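Local coordinates for putative uncharacterized protein (Bacillus anthracis, PDB 3LNO), which is of unknown function but, as a DUF59-family protein, probably takes part in the assembly of iron-sulfur clusters, at residues V30-V35 / P89-E94; D37-A40 / A46-T49; Y14-A19 / S72-E77. One frame throughout, in Å; residues are numbered along the deposited sequence.

Overall arrangement
The three contacts lie around the three-stranded mixed sheet of a small alpha-beta domain. Interaction 2 joins two strands of that sheet. Interaction 1 sits at one end, where the loop 89-94 meets the end of helix 29-32; the centres of these two contacts are about 16 Å apart. V35 links them, its CG1 packing on I48 CG2 at 4.2 Å. Interaction 3 lies about 12 Å from interaction 2, between centres, and joins the ends of two helices. Y14 and L17 reach from it to V38 of the sheet. Interactions 1 and 3 are on opposite sides of the chain's centre, yet V30 CG2 comes within 3.6 Å of L17 CB.

Interaction 1: residues V30-V35 / P89-E94; sequences VNLGLV and PPWSKE
The indole of W91 meets L34 on one face and the backbone oxygens of L32 and G33 at its edge. On the opposite face, the W91 ring is met by the backbone N of K93 in its own loop. The CD2 methyl of L34 sits 3.6 Å from the centroid of the five-membered ring, 22° off the ring normal. This is a CH-pi contact. The methyl is displaced toward the rim, and its nearest ring atom is W91 CD1, at 3.4 Å from L34 CD2. At the edge, W91 NE1 donates a hydrogen bond to L32 O over 2.8 Å. The bond is fairly straight, with an N-H...O angle of 165°. L32 O lies in the indole plane, but NE1 stands above the carbonyl plane of L32. The acceptor belongs to the last turn of helix 29-32. G33 ends that helix in a Schellman motif with positive phi, and its N bonds back to V30 O at 2.9 Å. The contact thus joins a helix C-terminus to the loop between strand 81-85 and helix 98-106. W91 holds CG anti to its backbone N (chi1 -176°), which carries the indole across to the 30-35 segment. G33 O lies at the same edge, 3.7 Å from W91 CD1. L32 CD2 is more distant, 4.5 Å from W91 CZ2. Beyond the segments, W91 also touches T51, whose backbone is hydrogen-bonded to that of L34.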
loop_
_atom_site.group_PDB
_atom_site.type_symbol
_atom_site.label_atom_id
_atom_site.label_comp_id
_atom_site.label_asym_id
_atom_site.label_seq_id
_atom_site.Cartn_x
_atom_site.Cartn_y
_atom_site.Cartn_z
ATOM N N VAL A 30 3.947 2.180 -1.919
ATOM C CA VAL A 30 3.312 3.286 -2.610
ATOM C C VAL A 30 4.150 3.690 -3.837
ATOM O O VAL A 30 3.658 3.660 -4.983
ATOM C CB VAL A 30 3.078 4.478 -1.637
ATOM C CG1 VAL A 30 2.785 5.765 -2.395
ATOM C CG2 VAL A 30 1.917 4.153 -0.711
ATOM N N ASN A 31 5.423 4.022 -3.612
ATOM C CA ASN A 31 6.295 4.391 -4.729
ATOM C C ASN A 31 6.513 3.252 -5.730
ATOM O O ASN A 31 6.725 3.500 -6.909
ATOM C CB ASN A 31 7.613 5.014 -4.240
ATOM C CG ASN A 31 7.432 6.456 -3.781
ATOM O OD1 ASN A 31 7.398 6.722 -2.582
ATOM N ND2 ASN A 31 7.296 7.392 -4.737
ATOM N N LEU A 32 6.388 2.003 -5.281
ATOM C CA LEU A 32 6.465 0.905 -6.236
ATOM C C LEU A 32 5.249 0.792 -7.155
ATOM O O LEU A 32 5.327 0.159 -8.197
ATOM C CB LEU A 32 6.662 -0.434 -5.539
ATOM C CG LEU A 32 8.105 -0.783 -5.187
ATOM C CD1 LEU A 32 8.137 -2.152 -4.523
ATOM C CD2 LEU A 32 9.008 -0.750 -6.422
ATOM N N GLY A 33 4.131 1.382 -6.762
ATOM C CA GLY A 33 2.904 1.217 -7.523
ATOM C C GLY A 33 2.145 -0.046 -7.153
ATOM O O GLY A 33 1.318 -0.524 -7.945
ATOM N N LEU A 34 2.430 -0.618 -5.980
ATOM C CA LEU A 34 1.742 -1.857 -5.577
ATOM C C LEU A 34 0.352 -1.649 -5.016
ATOM O O LEU A 34 -0.436 -2.593 -4.996
ATOM C CB LEU A 34 2.541 -2.669 -4.551
ATOM C CG LEU A 34 3.927 -3.138 -4.993
ATOM C CD1 LEU A 34 4.554 -3.887 -3.853
ATOM C CD2 LEU A 34 3.802 -4.024 -6.249
ATOM N N VAL A 35 0.058 -0.440 -4.541
ATOM C CA VAL A 35 -1.230 -0.159 -3.925
ATOM C C VAL A 35 -2.240 0.343 -4.965
ATOM O O VAL A 35 -2.092 1.450 -5.526
ATOM C CB VAL A 35 -1.118 0.846 -2.774
ATOM C CG1 VAL A 35 -2.443 0.939 -2.038
ATOM C CG2 VAL A 35 -0.014 0.438 -1.790
ATOM N N PRO A 89 -5.245 -6.017 -12.380
ATOM C CA PRO A 89 -4.239 -6.175 -13.431
ATOM C C PRO A 89 -2.845 -6.461 -12.838
ATOM O O PRO A 89 -2.562 -6.169 -11.678
ATOM C CB PRO A 89 -4.229 -4.780 -14.094
ATOM C CG PRO A 89 -4.499 -3.877 -12.906
ATOM C CD PRO A 89 -5.621 -4.600 -12.208
ATOM N N PRO A 90 -1.960 -7.019 -13.651
ATOM C CA PRO A 90 -0.688 -7.478 -13.098
ATOM C C PRO A 90 0.239 -6.294 -12.890
ATOM O O PRO A 90 0.247 -5.382 -13.690
ATOM C CB PRO A 90 -0.126 -8.378 -14.208
ATOM C CG PRO A 90 -1.130 -8.330 -15.344
ATOM C CD PRO A 90 -2.025 -7.173 -15.109
ATOM N N TRP A 91 1.031 -6.306 -11.836
ATOM C CA TRP A 91 2.024 -5.258 -11.671
ATOM C C TRP A 91 3.068 -5.226 -12.792
ATOM O O TRP A 91 3.347 -6.221 -13.445
ATOM C CB TRP A 91 2.727 -5.403 -10.315
ATOM C CG TRP A 91 3.717 -4.307 -10.019
ATOM C CD1 TRP A 91 3.451 -3.077 -9.476
ATOM C CD2 TRP A 91 5.140 -4.367 -10.197
ATOM N NE1 TRP A 91 4.630 -2.366 -9.312
ATOM C CE2 TRP A 91 5.673 -3.128 -9.774
ATOM C CE3 TRP A 91 6.010 -5.330 -10.711
ATOM C CZ2 TRP A 91 7.036 -2.843 -9.829
ATOM C CZ3 TRP A 91 7.352 -5.044 -10.766
ATOM C CH2 TRP A 91 7.853 -3.809 -10.332
ATOM N N SER A 92 3.656 -4.065 -13.004
ATOM C CA SER A 92 4.852 -3.963 -13.808
ATOM C C SER A 92 5.580 -2.707 -13.361
ATOM O O SER A 92 5.003 -1.829 -12.743
ATOM C CB SER A 92 4.498 -3.872 -15.307
ATOM O OG SER A 92 4.353 -2.522 -15.733
ATOM N N LYS A 93 6.844 -2.620 -13.725
ATOM C CA LYS A 93 7.696 -1.514 -13.391
ATOM C C LYS A 93 7.210 -0.162 -13.949
ATOM O O LYS A 93 7.570 0.875 -13.412
ATOM C CB LYS A 93 9.111 -1.812 -13.903
ATOM C CG LYS A 93 9.156 -1.963 -15.422
ATOM C CD LYS A 93 10.513 -2.440 -15.915
ATOM C CE LYS A 93 10.496 -2.634 -17.429
ATOM N NZ LYS A 93 11.716 -3.359 -17.919
ATOM N N GLU A 94 6.381 -0.177 -14.994
ATOM C CA GLU A 94 5.778 1.052 -15.523
ATOM C C GLU A 94 4.931 1.754 -14.489
ATOM O O GLU A 94 4.756 2.969 -14.567
ATOM C CB GLU A 94 4.936 0.785 -16.774
ATOM C CG GLU A 94 5.736 0.655 -18.072
ATOM C CD GLU A 94 4.829 0.556 -19.327
ATOM O OE1 GLU A 94 3.848 -0.234 -19.319
ATOM O OE2 GLU A 94 5.101 1.270 -20.325
#

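Interaction 2: residues D37-A40 / A46-T49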
loop_
_atom_site.group_PDB
_atom_site.type_symbol
_atom_site.label_atom_id
_atom_site.label_comp_id
_atom_site.label_asym_id
_atom_site.label_seq_id
_atom_site.Cartn_x
_atom_site.Cartn_y
_atom_site.Cartn_z
ATOM N N ASP A 37 -5.845 0.411 -4.461
ATOM C CA ASP A 37 -7.052 1.097 -3.986
ATOM C C ASP A 37 -7.034 1.164 -2.485
ATOM O O ASP A 37 -6.664 0.193 -1.835
ATOM C CB ASP A 37 -8.306 0.329 -4.441
ATOM C CG ASP A 37 -9.589 1.106 -4.199
ATOM O OD1 ASP A 37 -9.573 2.363 -4.173
ATOM O OD2 ASP A 37 -10.635 0.450 -4.059
ATOM N N VAL A 38 -7.434 2.304 -1.925
ATOM C CA VAL A 38 -7.697 2.346 -0.500
ATOM C C VAL A 38 -9.102 2.889 -0.345
ATOM O O VAL A 38 -9.406 3.967 -0.864
ATOM C CB VAL A 38 -6.698 3.303 0.211
ATOM C CG1 VAL A 38 -7.026 3.429 1.693
ATOM C CG2 VAL A 38 -5.264 2.827 0.005
ATOM N N THR A 39 -9.979 2.169 0.347
ATOM C CA THR A 39 -11.294 2.725 0.592
ATOM C C THR A 39 -11.637 2.611 2.073
ATOM O O THR A 39 -11.249 1.657 2.739
ATOM C CB THR A 39 -12.380 2.027 -0.214
ATOM O OG1 THR A 39 -12.526 0.701 0.286
ATOM C CG2 THR A 39 -12.029 1.978 -1.713
ATOM N N ALA A 40 -12.386 3.582 2.586
ATOM C CA ALA A 40 -12.729 3.590 4.004
ATOM C C ALA A 40 -14.204 3.887 4.113
ATOM O O ALA A 40 -14.716 4.746 3.392
ATOM C CB ALA A 40 -11.936 4.669 4.725
ATOM N N ALA A 46 -11.210 0.111 6.896
ATOM C CA ALA A 46 -10.428 0.328 5.692
ATOM C C ALA A 46 -10.156 -0.976 4.935
ATOM O O ALA A 46 -9.907 -2.032 5.550
ATOM C CB ALA A 46 -9.116 1.021 6.059
ATOM N N VAL A 47 -10.225 -0.889 3.608
ATOM C CA VAL A 47 -9.879 -1.982 2.705
ATOM C C VAL A 47 -8.739 -1.506 1.780
ATOM O O VAL A 47 -8.914 -0.579 0.994
ATOM C CB VAL A 47 -11.053 -2.419 1.816
ATOM C CG1 VAL A 47 -10.602 -3.583 0.913
ATOM C CG2 VAL A 47 -12.323 -2.833 2.665
ATOM N N ILE A 48 -7.572 -2.117 1.929
ATOM C CA ILE A 48 -6.426 -1.826 1.073
ATOM C C ILE A 48 -6.305 -2.947 0.039
ATOM O O ILE A 48 -6.119 -4.097 0.399
ATOM C CB ILE A 48 -5.116 -1.759 1.897
ATOM C CG1 ILE A 48 -5.135 -0.549 2.841
ATOM C CG2 ILE A 48 -3.898 -1.590 0.970
ATOM C CD1 ILE A 48 -5.727 -0.841 4.103
ATOM N N THR A 49 -6.375 -2.606 -1.236
ATOM C CA THR A 49 -6.230 -3.585 -2.322
ATOM C C THR A 49 -4.863 -3.374 -2.961
ATOM O O THR A 49 -4.531 -2.276 -3.429
ATOM C CB THR A 49 -7.323 -3.320 -3.406
ATOM O OG1 THR A 49 -8.609 -3.347 -2.783
ATOM C CG2 THR A 49 -7.288 -4.351 -4.540
HETATM O O HOH W 1 -9.602 -1.224 -1.491
#
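T39 and V47 form a hydrogen-bonded antiparallel pair. T39 N donates to V47 O at 3.0 Å, and V47 N returns a bond to T39 O at 2.9 Å. D37 and T49 make the next such pair, with T49 N to D37 O at 2.9 Å and the longer D37 N to T49 O at 3.2 Å. V38-I48 and A40-A46 are the non-hydrogen-bonded pairs. The strands form a beta hairpin. The side chains of D37, T39, V47 and T49 share one face. There T39 and V47 lie side by side, with T39 OG1 3.8 Å from V47 CB. A water joins the polar groups on this face: it is 2.7 Å from V47 O and also hydrogen-bonds D37 OD2 and T49 OG1. T49 OG1 stands anti to the carbonyl carbon (chi1 -55°), which turns it toward the water. V38, A40, A46 and I48 occupy the other face, where helix 3-16 packs on V38, A40 and A46. Strand 81-85 continues the sheet beside 46-50, with I81 next to I48. E10 accepts a hydrogen bond from A40 N. The hairpin therefore has an apolar face against the helix and a more polar face, where V47 O, already bonded to T39 N-H, can also accept from the water.

Interaction 3: residues Y14-A19 / S72-E77; sequences YANLEA and STNVPE
The ends of helices 3-16 and 60-74 come together with the CA atoms of N16 and N74 7.1 Å apart. In this alpha-beta fold the contact joins the end of helix 3-16 to the end of helix 60-74 and the loop that follows it, and no direct hydrogen bond crosses it. Residues 17-19 form a 3-10 segment, with A19 N bonded to N16 O. Past N74 the chain leaves helical geometry at V75. N16 carries the contact from its side. Its amide lies against one methyl of V75, with N16 ND2 3.5 Å from V75 CG2 and N16 CG almost as near. V75 places CG1 anti to the backbone N (chi1 -169°) and CG2 beside it, and CG2 is the branch that meets the amide. V75 also packs on F9, K12 and L13 of helix 3-16, and its side chain is buried. The amide nitrogen of N16 is held by K12 O, one turn back in its own helix, which fixes which end of the amide is oxygen. That oxygen faces N74, with N16 OD1 3.5 Å from N74 CB. The amide planes of N16 and N74 are turned 62° from each other. A water bridges the two residues. It gives its protons to N16 O and N16 OD1, both at 2.8 Å. The bridge is completed by N74 ND2, which donates to the water oxygen over 2.6 Å.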
loop_
_atom_site.group_PDB
_atom_site.type_symbol
_atom_site.label_atom_id
_atom_site.label_comp_id
_atom_site.label_asym_id
_atom_site.label_seq_id
_atom_site.Cartn_x
_atom_site.Cartn_y
_atom_site.Cartn_z
ATOM N N TYR A 14 -3.332 6.300 2.739
ATOM C CA TYR A 14 -2.432 5.971 1.625
ATOM C C TYR A 14 -1.039 6.558 1.863
ATOM O O TYR A 14 -0.030 5.902 1.619
ATOM C CB TYR A 14 -3.031 6.484 0.304
ATOM C CG TYR A 14 -2.247 6.205 -0.955
ATOM C CD1 TYR A 14 -2.466 5.043 -1.690
ATOM C CD2 TYR A 14 -1.295 7.119 -1.429
ATOM C CE1 TYR A 14 -1.770 4.785 -2.845
ATOM C CE2 TYR A 14 -0.566 6.856 -2.582
ATOM C CZ TYR A 14 -0.826 5.706 -3.294
ATOM O OH TYR A 14 -0.127 5.458 -4.445
ATOM N N ALA A 15 -0.993 7.787 2.362
ATOM C CA ALA A 15 0.286 8.454 2.641
ATOM C C ALA A 15 1.069 7.679 3.696
ATOM O O ALA A 15 2.293 7.578 3.639
ATOM C CB ALA A 15 0.059 9.959 3.125
ATOM N N ASN A 16 0.371 7.108 4.662
ATOM C CA ASN A 16 1.087 6.376 5.705
ATOM C C ASN A 16 1.677 5.047 5.212
ATOM O O ASN A 16 2.584 4.493 5.831
ATOM C CB ASN A 16 0.197 6.181 6.930
ATOM C CG ASN A 16 0.235 7.382 7.839
ATOM O OD1 ASN A 16 1.085 7.467 8.730
ATOM N ND2 ASN A 16 -0.669 8.340 7.602
ATOM N N LEU A 17 1.164 4.542 4.088
ATOM C CA LEU A 17 1.680 3.308 3.497
ATOM C C LEU A 17 3.091 3.514 2.916
ATOM O O LEU A 17 3.775 2.554 2.547
ATOM C CB LEU A 17 0.710 2.795 2.433
ATOM C CG LEU A 17 -0.626 2.252 2.974
ATOM C CD1 LEU A 17 -1.503 1.804 1.806
ATOM C CD2 LEU A 17 -0.361 1.051 3.931
ATOM N N GLU A 18 3.551 4.757 2.868
ATOM C CA GLU A 18 4.953 4.992 2.484
ATOM C C GLU A 18 5.932 4.462 3.504
ATOM O O GLU A 18 7.130 4.395 3.226
ATOM C CB GLU A 18 5.255 6.470 2.279
ATOM C CG GLU A 18 4.583 7.022 1.063
ATOM C CD GLU A 18 4.865 8.483 0.873
ATOM O OE1 GLU A 18 4.658 9.274 1.824
ATOM O OE2 GLU A 18 5.300 8.831 -0.242
ATOM N N ALA A 19 5.451 4.109 4.691
ATOM C CA ALA A 19 6.337 3.546 5.710
ATOM C C ALA A 19 6.427 2.041 5.601
ATOM O O ALA A 19 7.054 1.407 6.444
ATOM C CB ALA A 19 5.871 3.943 7.105
ATOM N N SER A 72 -2.321 0.616 11.893
ATOM C CA SER A 72 -2.927 0.618 13.219
ATOM C C SER A 72 -2.100 1.474 14.168
ATOM O O SER A 72 -2.630 2.155 15.049
ATOM C CB SER A 72 -3.079 -0.804 13.774
ATOM O OG SER A 72 -1.815 -1.448 13.902
ATOM N N THR A 73 -0.791 1.449 13.982
ATOM C CA THR A 73 0.085 2.239 14.833
ATOM C C THR A 73 0.078 3.722 14.458
ATOM O O THR A 73 -0.045 4.588 15.321
ATOM C CB THR A 73 1.515 1.721 14.746
ATOM O OG1 THR A 73 1.514 0.327 15.091
ATOM C CG2 THR A 73 2.416 2.504 15.685
ATOM N N ASN A 74 0.194 4.020 13.169
ATOM C CA ASN A 74 0.382 5.406 12.742
ATOM C C ASN A 74 -0.913 6.163 12.521
ATOM O O ASN A 74 -0.946 7.386 12.609
ATOM C CB ASN A 74 1.338 5.468 11.534
ATOM C CG ASN A 74 2.759 5.015 11.902
ATOM O OD1 ASN A 74 3.030 4.723 13.061
ATOM N ND2 ASN A 74 3.662 4.966 10.930
ATOM N N VAL A 75 -1.998 5.435 12.286
ATOM C CA VAL A 75 -3.305 6.064 12.095
ATOM C C VAL A 75 -4.309 5.386 13.025
ATOM O O VAL A 75 -5.202 4.654 12.576
ATOM C CB VAL A 75 -3.761 5.929 10.634
ATOM C CG1 VAL A 75 -4.976 6.802 10.383
ATOM C CG2 VAL A 75 -2.597 6.297 9.692
ATOM N N PRO A 76 -4.155 5.621 14.341
ATOM C CA PRO A 76 -4.893 4.910 15.401
ATOM C C PRO A 76 -6.404 5.015 15.267
ATOM O O PRO A 76 -7.112 4.169 15.794
ATOM C CB PRO A 76 -4.428 5.605 16.689
ATOM C CG PRO A 76 -3.876 6.981 16.204
ATOM C CD PRO A 76 -3.238 6.640 14.886
ATOM N N GLU A 77 -6.902 6.034 14.576
ATOM C CA GLU A 77 -8.342 6.153 14.404
ATOM C C GLU A 77 -8.906 5.201 13.335
ATOM O O GLU A 77 -10.128 5.146 13.131
ATOM C CB GLU A 77 -8.774 7.615 14.139
ATOM C CG GLU A 77 -8.445 8.184 12.738
ATOM C CD GLU A 77 -7.013 8.706 12.617
ATOM O OE1 GLU A 77 -6.119 8.176 13.323
ATOM O OE2 GLU A 77 -6.781 9.640 11.803
HETATM O O HOH W 2 3.072 5.548 8.433
#